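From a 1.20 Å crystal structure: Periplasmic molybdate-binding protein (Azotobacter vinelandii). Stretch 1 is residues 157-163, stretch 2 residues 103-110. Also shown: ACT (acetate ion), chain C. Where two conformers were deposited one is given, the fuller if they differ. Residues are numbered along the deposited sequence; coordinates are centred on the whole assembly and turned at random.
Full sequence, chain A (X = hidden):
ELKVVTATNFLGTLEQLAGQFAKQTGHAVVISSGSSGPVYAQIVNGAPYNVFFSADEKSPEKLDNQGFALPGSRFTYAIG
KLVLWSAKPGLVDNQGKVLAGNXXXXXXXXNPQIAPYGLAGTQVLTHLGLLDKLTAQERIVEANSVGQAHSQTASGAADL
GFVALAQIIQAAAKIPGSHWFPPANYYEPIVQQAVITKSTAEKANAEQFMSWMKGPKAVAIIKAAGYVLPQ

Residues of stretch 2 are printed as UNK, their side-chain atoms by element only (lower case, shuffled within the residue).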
# COMPACT_ATOMS: atom_id res chain seq x y z
N ALA A 157 1.61 16.33 11.57
CA ALA A 157 0.51 17.12 11.03
C ALA A 157 -0.83 16.48 11.38
O ALA A 157 -1.85 17.20 11.50
CB ALA A 157 0.65 17.31 9.54
N ALA A 158 -0.89 15.16 11.51
CA ALA A 158 -2.02 14.42 12.03
C ALA A 158 -1.58 13.66 13.28
O ALA A 158 -0.58 12.94 13.21
CB ALA A 158 -2.62 13.43 11.03
N ASP A 159 -2.28 13.79 14.39
CA ASP A 159 -1.97 13.03 15.59
C ASP A 159 -2.00 11.54 15.31
O ASP A 159 -1.15 10.83 15.83
CB ASP A 159 -2.97 13.38 16.70
CG ASP A 159 -2.75 14.74 17.34
OD1 ASP A 159 -1.59 15.23 17.39
OD2 ASP A 159 -3.73 15.33 17.85
N LEU A 160 -2.99 11.07 14.56
CA LEU A 160 -3.13 9.66 14.23
C LEU A 160 -3.15 9.49 12.72
O LEU A 160 -3.55 10.41 12.01
CB LEU A 160 -4.46 9.11 14.76
CG LEU A 160 -4.70 9.20 16.27
CD1 LEU A 160 -6.04 8.53 16.59
CD2 LEU A 160 -3.59 8.55 17.08
N GLY A 161 -2.88 8.26 12.28
CA GLY A 161 -3.04 7.96 10.86
C GLY A 161 -3.19 6.47 10.65
O GLY A 161 -2.67 5.66 11.42
N PHE A 162 -3.89 6.12 9.57
CA PHE A 162 -3.96 4.73 9.11
C PHE A 162 -2.97 4.57 7.97
O PHE A 162 -3.06 5.22 6.93
CB PHE A 162 -5.36 4.34 8.66
CG PHE A 162 -6.27 3.87 9.75
CD1 PHE A 162 -5.95 2.75 10.50
CD2 PHE A 162 -7.46 4.54 10.04
CE1 PHE A 162 -6.80 2.30 11.50
CE2 PHE A 162 -8.31 4.08 11.02
CZ PHE A 162 -7.99 2.96 11.77
N VAL A 163 -1.94 3.74 8.23
CA VAL A 163 -0.82 3.59 7.31
C VAL A 163 -0.52 2.12 7.03
O VAL A 163 -1.16 1.23 7.60
CB VAL A 163 0.44 4.29 7.88
CG1 VAL A 163 0.21 5.77 8.17
CG2 VAL A 163 0.94 3.59 9.14
N UNK A 103 -8.72 12.45 23.00
CA UNK A 103 -7.34 12.76 23.33
C UNK A 103 -6.43 12.99 22.13
O UNK A 103 -5.20 12.90 22.23
N UNK A 104 -6.98 13.35 20.99
CA UNK A 104 -6.23 13.58 19.76
C UNK A 104 -7.11 14.45 18.87
O UNK A 104 -8.35 14.48 19.06
c UNK A 104 -7.01 11.36 18.85
c UNK A 104 -9.74 9.92 16.96
c UNK A 104 -8.79 10.26 17.91
c UNK A 104 -9.71 10.55 15.74
c UNK A 104 -5.85 12.28 19.07
c UNK A 104 -8.75 11.54 15.49
n UNK A 104 -8.59 9.79 19.18
c UNK A 104 -7.82 11.26 17.67
c UNK A 104 -7.52 10.45 19.74
c UNK A 104 -7.81 11.88 16.43
N UNK A 105 -6.51 15.10 17.90
CA UNK A 105 -7.21 16.04 17.05
C UNK A 105 -7.67 15.40 15.75
O UNK A 105 -8.88 15.16 15.60
c UNK A 105 -6.31 17.26 16.81
c UNK A 105 -6.03 18.05 18.09
n UNK A 105 -3.61 18.24 17.97
n UNK A 105 -1.33 18.11 18.18
c UNK A 105 -2.43 18.83 18.10
c UNK A 105 -4.87 19.02 17.91
n UNK A 105 -2.34 20.15 18.12
N UNK A 106 -6.77 15.14 14.82
CA UNK A 106 -7.12 14.56 13.53
C UNK A 106 -6.47 13.21 13.27
O UNK A 106 -5.43 12.87 13.84
c UNK A 106 -8.50 17.31 12.08
c UNK A 106 -7.29 16.87 12.50
c UNK A 106 -6.67 15.50 12.41
c UNK A 106 -7.48 19.00 13.05
n UNK A 106 -6.68 17.94 13.12
n UNK A 106 -8.58 18.64 12.42
N UNK A 107 -7.11 12.46 12.38
CA UNK A 107 -6.59 11.18 11.92
C UNK A 107 -6.49 11.25 10.41
O UNK A 107 -7.48 11.59 9.71
c UNK A 107 -7.49 10.01 12.39
c UNK A 107 -6.88 8.69 11.90
c UNK A 107 -8.95 10.14 11.97
c UNK A 107 -7.50 7.47 12.56
N UNK A 108 -5.32 10.97 9.87
CA UNK A 108 -5.08 10.95 8.44
C UNK A 108 -5.52 9.61 7.86
O UNK A 108 -5.02 8.55 8.27
c UNK A 108 -3.61 11.20 8.13
N UNK A 109 -6.50 9.65 6.96
CA UNK A 109 -6.99 8.43 6.32
C UNK A 109 -6.97 8.68 4.83
O UNK A 109 -7.57 9.66 4.34
c UNK A 109 -9.70 7.41 8.91
c UNK A 109 -8.78 6.68 6.13
c UNK A 109 -8.43 7.94 8.31
c UNK A 109 -8.39 8.00 6.78
N UNK A 110 -6.31 7.81 4.07
CA UNK A 110 -6.28 8.03 2.62
C UNK A 110 -7.69 7.85 2.07
O UNK A 110 -8.54 7.14 2.59
o UNK A 110 -5.35 5.81 2.17
c UNK A 110 -5.23 7.19 1.93
C ACT C . -3.53 17.21 14.45
O ACT C . -4.01 16.06 14.48
OXT ACT C . -4.26 18.21 14.18
CH3 ACT C . -2.09 17.46 14.76
O HOH W 1 -5.06 5.23 5.05

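Position 103 carries no side-chain atoms and makes no contact with stretch 1, so it is Gly103. Position 104 has one carbon followed by fused five- and six-membered rings that together hold eight carbons and one nitrogen, an indole, and the residue is Trp104. Leu160 CD1 lies over one face of this ring, 3.5 Å from the centroid of the five-membered ring and 15° off its normal, a CH-pi contact; the nearest ring atom to CD1 is Trp104 CD2, at 3.4 Å.

At position 105, three carbons lead to a nitrogen and then to a carbon bearing two more nitrogens. This guanidinium identifies Arg105. Its NE donates to Asp159 OD2 at 2.9 Å and its NH2 to Asp159 OD1 at 3.0 Å, so the salt bridge engages both carboxylate oxygens, with OD2 near the guanidinium plane. The backbone adds a further bond, Arg105 N to Asp159 OD2, at 2.8 Å.

Position 106 shows one carbon and a five-membered ring of three carbons and two nitrogens, which is an imidazole: His106. The end of the side chain leads away from stretch 1, and ND1 donates to OXT of the acetate at 2.7 Å. The other acetate oxygen, O, accepts from His106 N and from Asp159 N, each at 2.9 Å, so the ion, probably from the crystallisation liquor, links the two stretches.

Four carbons, forked at the first with one arm two carbons long, mark position 107 as Ile107. Its CG1 lies 3.8 Å from Leu160 CB on the same face of the sheet, and its CD1 reaches to 3.8 Å from Phe162 CE2. Position 108 has a single carbon, hence Ala108; this CB packs 3.8 Å from Ala158 CB, on the face away from Ile107 and Leu160.

Position 109 repeats the forked four-carbon pattern and is Ile109, whose CD1 sits at the edge of the Phe162 ring, 3.8 Å from CD2. One carbon and one oxygen at position 110 give Ser110. Its side chain does not reach stretch 1, but water 1 accepts from Ser110 N at 3.0 Å and donates to Phe162 O at 2.7 Å.

The contact is a parallel strand pairing, with Leu160 beside Ile107 and Gly161 beside Ala108. Three backbone bonds hold the register: Leu160 N to His106 O (3.1 Å), Ala108 N to Leu160 O (2.8 Å) and Phe162 N to Ala108 O (3.0 Å). Apolar side chains pack along the strands, while the Asp159–Arg105 salt bridge fastens the loop residues that precede them.

Stretch 2, residues 103-110: GWRHIAIS
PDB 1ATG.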